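Local structure of insecticidal crystal protein Cry7Cal (Bacillus thuringiensis, 5ZI1) at residues 209-214 against 277-282; 252-257 against 434-439; 535-540 against 577-582. The protein acts as an insecticidal toxin against the locust Locusta migratoria manilensis, probably by receptor binding followed, as in related delta endotoxins, by membrane pore formation. One frame throughout, in Å; residues are numbered along the deposited sequence.

Contact 1: 209-214 against 277-282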
loop_
_atom_site.group_PDB
_atom_site.type_symbol
_atom_site.label_atom_id
_atom_site.label_comp_id
_atom_site.label_asym_id
_atom_site.label_seq_id
_atom_site.Cartn_x
_atom_site.Cartn_y
_atom_site.Cartn_z
ATOM N N GLY A 209 2.873 -19.601 16.125
ATOM C CA GLY A 209 3.458 -18.268 16.198
ATOM C C GLY A 209 4.386 -17.973 15.035
ATOM O O GLY A 209 4.335 -16.896 14.431
ATOM N N LYS A 210 5.262 -18.919 14.713
ATOM C CA LYS A 210 6.108 -18.730 13.545
ATOM C C LYS A 210 5.322 -18.881 12.243
ATOM O O LYS A 210 5.751 -18.370 11.208
ATOM C CB LYS A 210 7.277 -19.718 13.578
ATOM C CG LYS A 210 8.411 -19.379 12.623
ATOM C CD LYS A 210 9.576 -20.328 12.819
ATOM C CE LYS A 210 10.749 -19.960 11.922
ATOM N NZ LYS A 210 11.990 -20.690 12.345
ATOM N N VAL A 211 4.190 -19.577 12.266
ATOM C CA VAL A 211 3.403 -19.674 11.049
ATOM C C VAL A 211 2.772 -18.329 10.747
ATOM O O VAL A 211 2.811 -17.851 9.608
ATOM C CB VAL A 211 2.356 -20.792 11.167
ATOM C CG1 VAL A 211 1.229 -20.567 10.176
ATOM C CG2 VAL A 211 3.003 -22.132 10.907
ATOM N N TRP A 212 2.253 -17.662 11.779
ATOM C CA TRP A 212 1.742 -16.312 11.592
ATOM C C TRP A 212 2.829 -15.359 11.113
ATOM O O TRP A 212 2.606 -14.566 10.193
ATOM C CB TRP A 212 1.130 -15.783 12.879
ATOM C CG TRP A 212 0.404 -14.550 12.582
ATOM C CD1 TRP A 212 -0.858 -14.450 12.066
ATOM C CD2 TRP A 212 0.885 -13.215 12.733
ATOM N NE1 TRP A 212 -1.201 -13.133 11.906
ATOM C CE2 TRP A 212 -0.149 -12.350 12.297
ATOM C CE3 TRP A 212 2.083 -12.663 13.193
ATOM C CZ2 TRP A 212 -0.021 -10.971 12.312
ATOM C CZ3 TRP A 212 2.206 -11.295 13.212
ATOM C CH2 TRP A 212 1.162 -10.459 12.775
ATOM N N GLU A 213 4.015 -15.425 11.718
ATOM C CA GLU A 213 5.075 -14.502 11.330
ATOM C C GLU A 213 5.397 -14.622 9.846
ATOM O O GLU A 213 5.517 -13.612 9.145
ATOM C CB GLU A 213 6.321 -14.749 12.178
ATOM C CG GLU A 213 7.484 -13.857 11.813
ATOM C CD GLU A 213 8.512 -13.762 12.952
ATOM O OE1 GLU A 213 8.185 -13.224 14.034
ATOM O OE2 GLU A 213 9.644 -14.246 12.772
ATOM N N ASN A 214 5.545 -15.853 9.349
ATOM C CA ASN A 214 5.848 -16.051 7.935
ATOM C C ASN A 214 4.689 -15.580 7.066
ATOM O O ASN A 214 4.895 -15.040 5.977
ATOM C CB ASN A 214 6.143 -17.520 7.645
ATOM C CG ASN A 214 7.423 -18.023 8.319
ATOM O OD1 ASN A 214 8.309 -17.245 8.687
ATOM N ND2 ASN A 214 7.523 -19.343 8.467
ATOM N N SER A 277 -2.112 -21.180 19.927
ATOM C CA SER A 277 -2.078 -22.296 18.996
ATOM C C SER A 277 -3.102 -22.140 17.880
ATOM O O SER A 277 -3.109 -22.943 16.946
ATOM C CB SER A 277 -2.296 -23.623 19.741
ATOM O OG SER A 277 -3.562 -23.654 20.382
ATOM N N GLU A 278 -3.939 -21.112 17.946
ATOM C CA GLU A 278 -4.936 -20.838 16.927
ATOM C C GLU A 278 -4.504 -19.647 16.079
ATOM O O GLU A 278 -4.150 -18.586 16.604
ATOM C CB GLU A 278 -6.312 -20.618 17.561
ATOM C CG GLU A 278 -6.607 -21.598 18.691
ATOM C CD GLU A 278 -6.915 -23.011 18.167
ATOM O OE1 GLU A 278 -7.286 -23.160 16.979
ATOM O OE2 GLU A 278 -6.753 -24.002 18.919
ATOM N N PHE A 279 -4.514 -19.844 14.761
ATOM C CA PHE A 279 -4.096 -18.793 13.841
ATOM C C PHE A 279 -5.018 -17.581 13.933
ATOM O O PHE A 279 -4.551 -16.436 14.015
ATOM C CB PHE A 279 -4.062 -19.358 12.419
ATOM C CG PHE A 279 -3.545 -18.404 11.386
ATOM C CD1 PHE A 279 -4.391 -17.457 10.801
ATOM C CD2 PHE A 279 -2.229 -18.476 10.963
ATOM C CE1 PHE A 279 -3.920 -16.578 9.842
ATOM C CE2 PHE A 279 -1.753 -17.606 10.001
ATOM C CZ PHE A 279 -2.604 -16.659 9.434
ATOM N N VAL A 280 -6.334 -17.812 13.940
ATOM C CA VAL A 280 -7.283 -16.697 13.892
ATOM C C VAL A 280 -7.138 -15.794 15.117
ATOM O O VAL A 280 -7.380 -14.580 15.035
ATOM C CB VAL A 280 -8.723 -17.228 13.746
ATOM C CG1 VAL A 280 -9.172 -17.946 15.003
ATOM C CG2 VAL A 280 -9.680 -16.102 13.393
ATOM N N LEU A 281 -6.738 -16.356 16.262
ATOM C CA LEU A 281 -6.561 -15.535 17.457
ATOM C C LEU A 281 -5.382 -14.585 17.290
ATOM O O LEU A 281 -5.493 -13.386 17.567
ATOM C CB LEU A 281 -6.382 -16.420 18.685
ATOM C CG LEU A 281 -7.647 -17.205 19.028
ATOM C CD1 LEU A 281 -7.474 -17.964 20.347
ATOM C CD2 LEU A 281 -8.853 -16.292 19.073
ATOM N N ILE A 282 -4.257 -15.097 16.796
ATOM C CA ILE A 282 -3.110 -14.239 16.527
ATOM C C ILE A 282 -3.484 -13.146 15.536
ATOM O O ILE A 282 -3.240 -11.957 15.773
ATOM C CB ILE A 282 -1.933 -15.077 16.012
ATOM C CG1 ILE A 282 -1.645 -16.233 16.975
ATOM C CG2 ILE A 282 -0.731 -14.183 15.821
ATOM C CD1 ILE A 282 -0.471 -17.132 16.548
#
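Where the N-terminal helical domain of a three-domain delta endotoxin meets the domain that follows it, Trp-212 of helix 208-227 takes Ile-282 and Phe-279 of the short helix 279-286 against its indole. The gamma-methyl of Ile-282 does most of the touching. It lies over one face of the five-membered ring, CG2 standing 3.6 Å from the ring centroid and 17° off the normal, which makes a CH-pi contact. Its closest approach is to Trp-212 CG, 3.5 Å from Ile-282 CG2. A chi1 of -169° puts that CG anti to the backbone N, on the side where the isoleucine lies.

At this interface apolar side chains of the two helices pack across the domain boundary. Phe-279 supplies the second aromatic ring, at about a right angle to the tryptophan side chain. Here Trp-212 CD1 sits over one face of the phenyl ring, toward its rim, with Phe-279 CZ 3.9 Å away. The two ring planes are 54° apart, so the pair is neither a parallel stack nor a T. Val-211 adds a contact at the edge of the phenyl ring, its CG1 lying 4.1 Å from Phe-279 CD2. Three residues before Trp-212, the bare main chain of Gly-209 receives the other arm of the isoleucine, Ile-282 CD1 lying 4.1 Å from Gly-209 CA.

Outside the two segments, Trp-212 NE1 is hydrogen-bonded to Glu-283 OE1, giving the buried indole a polar partner on the opposing helix, while Tyr-215 makes an edge-to-face contact with the Phe-279 ring.

Contact 2: 252-257 against 434-439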
loop_
_atom_site.group_PDB
_atom_site.type_symbol
_atom_site.label_atom_id
_atom_site.label_comp_id
_atom_site.label_asym_id
_atom_site.label_seq_id
_atom_site.Cartn_x
_atom_site.Cartn_y
_atom_site.Cartn_z
ATOM N N GLN A 252 -2.357 -0.478 5.833
ATOM C CA GLN A 252 -1.468 -0.580 6.984
ATOM C C GLN A 252 -0.794 -1.947 6.988
ATOM O O GLN A 252 -1.472 -2.974 6.894
ATOM C CB GLN A 252 -2.261 -0.372 8.279
ATOM C CG GLN A 252 -1.461 -0.502 9.598
ATOM C CD GLN A 252 -2.343 -0.200 10.808
ATOM O OE1 GLN A 252 -2.217 0.853 11.432
ATOM N NE2 GLN A 252 -3.261 -1.110 11.117
ATOM N N ILE A 253 0.531 -1.970 7.122
ATOM C CA ILE A 253 1.256 -3.229 7.222
ATOM C C ILE A 253 2.050 -3.278 8.521
ATOM O O ILE A 253 2.363 -2.250 9.135
ATOM C CB ILE A 253 2.175 -3.457 6.022
ATOM C CG1 ILE A 253 3.129 -2.294 5.849
ATOM C CG2 ILE A 253 1.333 -3.718 4.749
ATOM C CD1 ILE A 253 3.844 -2.350 4.503
ATOM N N PHE A 254 2.378 -4.507 8.937
ATOM C CA PHE A 254 3.009 -4.760 10.232
ATOM C C PHE A 254 4.365 -5.414 10.064
ATOM O O PHE A 254 4.502 -6.379 9.305
ATOM C CB PHE A 254 2.123 -5.629 11.121
ATOM C CG PHE A 254 0.943 -4.877 11.682
ATOM C CD1 PHE A 254 -0.182 -4.615 10.876
ATOM C CD2 PHE A 254 0.974 -4.380 12.987
ATOM C CE1 PHE A 254 -1.275 -3.923 11.374
ATOM C CE2 PHE A 254 -0.107 -3.675 13.494
ATOM C CZ PHE A 254 -1.233 -3.430 12.682
ATOM N N THR A 255 5.361 -4.868 10.771
ATOM C CA THR A 255 6.691 -5.453 10.862
ATOM C C THR A 255 6.644 -6.678 11.774
ATOM O O THR A 255 5.654 -6.923 12.475
ATOM C CB THR A 255 7.707 -4.421 11.380
ATOM O OG1 THR A 255 7.162 -3.693 12.492
ATOM C CG2 THR A 255 8.116 -3.426 10.284
ATOM N N ASP A 256 7.723 -7.468 11.755
ATOM C CA ASP A 256 7.728 -8.711 12.525
ATOM C C ASP A 256 7.524 -8.420 14.011
ATOM O O ASP A 256 7.942 -7.368 14.511
ATOM C CB ASP A 256 9.035 -9.477 12.334
ATOM C CG ASP A 256 9.236 -9.938 10.904
ATOM O OD1 ASP A 256 8.262 -9.864 10.110
ATOM O OD2 ASP A 256 10.364 -10.382 10.576
ATOM N N PRO A 257 6.866 -9.320 14.740
ATOM C CA PRO A 257 6.652 -9.067 16.174
ATOM C C PRO A 257 7.975 -8.884 16.904
ATOM O O PRO A 257 8.995 -9.485 16.552
ATOM C CB PRO A 257 5.892 -10.309 16.649
ATOM C CG PRO A 257 5.166 -10.812 15.345
ATOM C CD PRO A 257 6.203 -10.555 14.272
ATOM N N TYR A 434 0.665 2.130 14.441
ATOM C CA TYR A 434 -0.090 1.315 15.377
ATOM C C TYR A 434 0.881 0.511 16.227
ATOM O O TYR A 434 2.049 0.339 15.872
ATOM C CB TYR A 434 -1.084 0.381 14.633
ATOM C CG TYR A 434 -2.223 -0.048 15.532
ATOM C CD1 TYR A 434 -3.322 0.782 15.725
ATOM C CD2 TYR A 434 -2.166 -1.239 16.247
ATOM C CE1 TYR A 434 -4.345 0.438 16.585
ATOM C CE2 TYR A 434 -3.198 -1.600 17.113
ATOM C CZ TYR A 434 -4.287 -0.751 17.270
ATOM O OH TYR A 434 -5.324 -1.083 18.117
ATOM N N VAL A 435 0.379 0.018 17.357
ATOM C CA VAL A 435 1.079 -0.985 18.159
ATOM C C VAL A 435 0.047 -2.006 18.605
ATOM O O VAL A 435 -0.771 -1.713 19.486
ATOM C CB VAL A 435 1.786 -0.402 19.394
ATOM C CG1 VAL A 435 2.682 -1.483 20.008
ATOM C CG2 VAL A 435 2.567 0.883 19.053
ATOM N N SER A 436 0.090 -3.198 18.027
ATOM C CA SER A 436 -0.758 -4.282 18.478
ATOM C C SER A 436 0.090 -5.232 19.322
ATOM O O SER A 436 1.173 -4.872 19.788
ATOM C CB SER A 436 -1.395 -4.981 17.275
ATOM O OG SER A 436 -0.386 -5.496 16.433
ATOM N N GLU A 437 -0.378 -6.457 19.505
ATOM C CA GLU A 437 0.406 -7.438 20.226
ATOM C C GLU A 437 0.081 -8.822 19.685
ATOM O O GLU A 437 -0.877 -9.017 18.923
ATOM C CB GLU A 437 0.129 -7.378 21.720
ATOM C CG GLU A 437 -1.239 -7.862 22.055
ATOM C CD GLU A 437 -1.666 -7.520 23.454
ATOM O OE1 GLU A 437 -2.695 -8.075 23.905
ATOM O OE2 GLU A 437 -0.989 -6.683 24.098
ATOM N N ILE A 438 0.903 -9.778 20.113
ATOM C CA ILE A 438 0.729 -11.188 19.826
ATOM C C ILE A 438 -0.159 -11.790 20.900
ATOM O O ILE A 438 0.129 -11.662 22.098
ATOM C CB ILE A 438 2.088 -11.900 19.778
ATOM C CG1 ILE A 438 2.847 -11.515 18.516
ATOM C CG2 ILE A 438 1.906 -13.395 19.830
ATOM C CD1 ILE A 438 2.117 -11.930 17.211
ATOM N N PHE A 439 -1.239 -12.449 20.472
ATOM C CA PHE A 439 -2.085 -13.216 21.376
ATOM C C PHE A 439 -1.275 -14.353 21.990
ATOM O O PHE A 439 -0.860 -15.282 21.293
ATOM C CB PHE A 439 -3.285 -13.774 20.609
ATOM C CG PHE A 439 -4.414 -14.218 21.490
ATOM C CD1 PHE A 439 -4.232 -15.232 22.421
ATOM C CD2 PHE A 439 -5.668 -13.625 21.380
ATOM C CE1 PHE A 439 -5.270 -15.639 23.253
ATOM C CE2 PHE A 439 -6.726 -14.034 22.191
ATOM C CZ PHE A 439 -6.525 -15.045 23.131
#
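The carbonyl oxygen of Phe-254 is gripped by two side chains of helix 208-227, Asn-216 ND2 and Arg-220 NH1, while the ring of the same residue reaches across to Tyr-434 and Ser-436. The residue thus ties the helical domain to one sheet of the middle, beta-prism domain of the toxin. Strands 252-254 and 430-437 are the outer members of a three-stranded antiparallel sheet, and both hydrogen-bond to the central strand 448-454. The axes of their segments come no closer than 9.2 Å and diverge by 48°, so side chains alone must span the gap, a good example of second-neighbour strand contact.

The rim of the phenyl ring, at CE2, carries the middle of this span. Phe-254 CE2 is 3.5 Å from Ser-436 OG, which approaches obliquely, and 4.2 Å from Tyr-434 CD2, which lies near the plane of the phenyl ring at its edge. A chi1 of 60° sets OG of Ser-436 between the backbone N and the carbonyl carbon. That serine is buried, and its hydroxyl is hydrogen-bonded to the main-chain oxygen of Ala-286.

Gln-252 reaches over with its chain extended, CG anti to the backbone N. Its amide oxygen OE1 is 3.4 Å from Tyr-434 CB, a packing contact, and its hydrogen bond is instead with OG of Ser-433, which precedes Tyr-434. From CB outward the tyrosine leads away from strand 252-254, and its hydroxyl bonds to that of Tyr-335.

Farther along, the pairing becomes wholly apolar. The pyrrolidine ring of Pro-257 offers its CB and CG to the end of Ile-438: Pro-257 CB lies 3.8 Å from Ile-438 CG1, and Pro-257 CG lies 3.7 Å from Ile-438 CD1.

Contact 3: 535-540 against 577-582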
loop_
_atom_site.group_PDB
_atom_site.type_symbol
_atom_site.label_atom_id
_atom_site.label_comp_id
_atom_site.label_asym_id
_atom_site.label_seq_id
_atom_site.Cartn_x
_atom_site.Cartn_y
_atom_site.Cartn_z
ATOM N N VAL A 535 -28.978 6.664 -6.879
ATOM C CA VAL A 535 -28.673 8.080 -7.038
ATOM C C VAL A 535 -27.704 8.500 -5.941
ATOM O O VAL A 535 -27.922 8.201 -4.762
ATOM C CB VAL A 535 -29.956 8.938 -7.005
ATOM C CG1 VAL A 535 -29.617 10.406 -6.997
ATOM C CG2 VAL A 535 -30.831 8.614 -8.203
ATOM N N MET A 536 -26.640 9.197 -6.330
ATOM C CA MET A 536 -25.590 9.648 -5.431
ATOM C C MET A 536 -25.543 11.175 -5.428
ATOM O O MET A 536 -26.022 11.831 -6.355
ATOM C CB MET A 536 -24.230 9.055 -5.858
ATOM C CG MET A 536 -23.135 9.076 -4.792
ATOM S SD MET A 536 -21.566 8.343 -5.361
ATOM C CE MET A 536 -22.056 6.619 -5.554
ATOM N N SER A 537 -24.945 11.743 -4.382
ATOM C CA SER A 537 -24.848 13.189 -4.258
ATOM C C SER A 537 -23.630 13.552 -3.415
ATOM O O SER A 537 -23.216 12.791 -2.532
ATOM C CB SER A 537 -26.108 13.784 -3.627
ATOM O OG SER A 537 -25.944 15.171 -3.394
ATOM N N PHE A 538 -23.071 14.735 -3.680
ATOM C CA PHE A 538 -21.860 15.160 -2.997
ATOM C C PHE A 538 -21.939 16.654 -2.702
ATOM O O PHE A 538 -22.527 17.423 -3.468
ATOM C CB PHE A 538 -20.611 14.824 -3.825
ATOM C CG PHE A 538 -19.343 14.821 -3.025
ATOM C CD1 PHE A 538 -18.938 13.681 -2.347
ATOM C CD2 PHE A 538 -18.559 15.957 -2.940
ATOM C CE1 PHE A 538 -17.773 13.674 -1.601
ATOM C CE2 PHE A 538 -17.394 15.958 -2.198
ATOM C CZ PHE A 538 -17.002 14.816 -1.529
ATOM N N SER A 539 -21.360 17.054 -1.567
ATOM C CA SER A 539 -21.408 18.450 -1.154
ATOM C C SER A 539 -20.870 19.344 -2.256
ATOM O O SER A 539 -19.985 18.955 -3.020
ATOM C CB SER A 539 -20.587 18.674 0.116
ATOM O OG SER A 539 -21.217 18.080 1.237
ATOM N N GLY A 540 -21.415 20.551 -2.336
ATOM C CA GLY A 540 -20.924 21.529 -3.281
ATOM C C GLY A 540 -21.363 21.315 -4.707
ATOM O O GLY A 540 -21.027 22.132 -5.574
ATOM N N MET A 577 -19.678 15.914 2.167
ATOM C CA MET A 577 -20.435 14.723 2.491
ATOM C C MET A 577 -20.793 14.014 1.200
ATOM O O MET A 577 -21.106 14.665 0.199
ATOM C CB MET A 577 -21.703 15.066 3.276
ATOM C CG MET A 577 -21.565 14.857 4.776
ATOM S SD MET A 577 -21.593 16.353 5.775
ATOM C CE MET A 577 -20.528 17.440 4.844
ATOM N N LEU A 578 -20.702 12.685 1.216
ATOM C CA LEU A 578 -21.243 11.863 0.145
ATOM C C LEU A 578 -22.572 11.309 0.622
ATOM O O LEU A 578 -22.711 10.933 1.790
ATOM C CB LEU A 578 -20.307 10.714 -0.245
ATOM C CG LEU A 578 -20.750 9.923 -1.491
ATOM C CD1 LEU A 578 -19.584 9.673 -2.432
ATOM C CD2 LEU A 578 -21.425 8.615 -1.138
ATOM N N TYR A 579 -23.550 11.283 -0.281
ATOM C CA TYR A 579 -24.895 10.846 0.044
ATOM C C TYR A 579 -25.329 9.768 -0.932
ATOM O O TYR A 579 -24.934 9.768 -2.097
ATOM C CB TYR A 579 -25.910 12.001 -0.023
ATOM C CG TYR A 579 -25.591 13.206 0.819
ATOM C CD1 TYR A 579 -24.738 14.184 0.357
ATOM C CD2 TYR A 579 -26.173 13.378 2.062
ATOM C CE1 TYR A 579 -24.451 15.298 1.118
ATOM C CE2 TYR A 579 -25.892 14.492 2.839
ATOM C CZ TYR A 579 -25.031 15.450 2.357
ATOM O OH TYR A 579 -24.741 16.569 3.110
ATOM N N ILE A 580 -26.157 8.858 -0.439
ATOM C CA ILE A 580 -26.926 7.939 -1.259
ATOM C C ILE A 580 -28.380 8.288 -1.019
ATOM O O ILE A 580 -28.849 8.231 0.122
ATOM C CB ILE A 580 -26.660 6.471 -0.903
ATOM C CG1 ILE A 580 -25.202 6.091 -1.173
ATOM C CG2 ILE A 580 -27.615 5.557 -1.665
ATOM C CD1 ILE A 580 -24.809 6.180 -2.626
ATOM N N ILE A 581 -29.098 8.641 -2.082
ATOM C CA ILE A 581 -30.501 9.020 -1.959
ATOM C C ILE A 581 -31.287 7.719 -1.836
ATOM O O ILE A 581 -31.574 7.059 -2.843
ATOM C CB ILE A 581 -30.970 9.870 -3.143
ATOM C CG1 ILE A 581 -29.962 10.992 -3.414
ATOM C CG2 ILE A 581 -32.359 10.448 -2.886
ATOM C CD1 ILE A 581 -29.650 11.848 -2.200
ATOM N N LYS A 582 -31.625 7.340 -0.595
ATOM C CA LYS A 582 -32.252 6.040 -0.348
ATOM C C LYS A 582 -33.496 5.843 -1.208
ATOM O O LYS A 582 -33.657 4.800 -1.847
ATOM C CB LYS A 582 -32.615 5.890 1.132
ATOM C CG LYS A 582 -31.447 5.656 2.060
ATOM C CD LYS A 582 -31.923 5.315 3.470
ATOM C CE LYS A 582 -32.159 3.827 3.642
ATOM N NZ LYS A 582 -33.573 3.401 3.551
HETATM O O HOH W 1 -23.857 18.912 1.972
#
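Phe-538 presents one face of its ring to the main-chain oxygen of Met-577, which stands above it toward the rim, 3.5 Å from CD1 of Phe-538. The ring of Tyr-579 is approached at its edge instead, Ser-537 O lying 3.6 Å from Tyr-579 CD1, with Phe-538 N and Ser-539 OG near the ring plane but farther off. These contacts accompany an antiparallel strand pair, 535-538 with 577-580, in the third, beta-sandwich domain of the toxin fragment.

Ser-537 and Tyr-579 form the hydrogen-bonded pair: Tyr-579 N donates to Ser-537 O (2.7 Å) and Ser-537 N to Tyr-579 O (3.0 Å). At one end Ile-581 N donates to Val-535 O, and Val-535 CG1 lies 3.6 Å from Ile-581 CG1. At the other Ser-539 N donates to Met-577 O, and a side chain extends the ladder: Ser-539 OG accepts the N-H of Met-577 (N to OG 2.8 Å). A chi1 of -71° turns that hydroxyl anti to the carbonyl carbon, and a water 2.9 Å from Ser-539 OG also bonds to Tyr-579 OH.

Met-536, Phe-538, Leu-578 and Ile-580 lie on one face, Ser-537 and Tyr-579 on the opposite one. Met-536 SD touches Leu-578 CD1 at 3.8 Å, and Val-524 and Val-526 of strand 521-530 pack against this layer. The chemical contrast is partial: the first face is apolar, whereas the second combines Ser-537 OG, hydrogen-bonded to Asp-544 OD1, and the water-linked hydroxyls with Val-535/Ile-581 packing at its far end.

Contact 1 spans a domain boundary, contact 2 lies just behind it in the middle domain, and contact 3 stands apart, its nearest atoms about 22 Å from contact 2 and about 31 Å from contact 1. Helix 208-227 carries one segment of contact 1 and packs on Pro-257 of contact 2; helix 279-286 likewise touches Ile-438, Ile-282 CG2 lying 3.9 Å from Ile-438 CD1. Both contacts rely on side-chain packing without direct backbone pairing, their polar ends satisfied by residues beyond the segments. In contact 3 backbone bonds dominate, and a water bridges Ser-539 OG and Tyr-579 OH. All three are mainly buried, contact 3 mixing in more partly exposed residues.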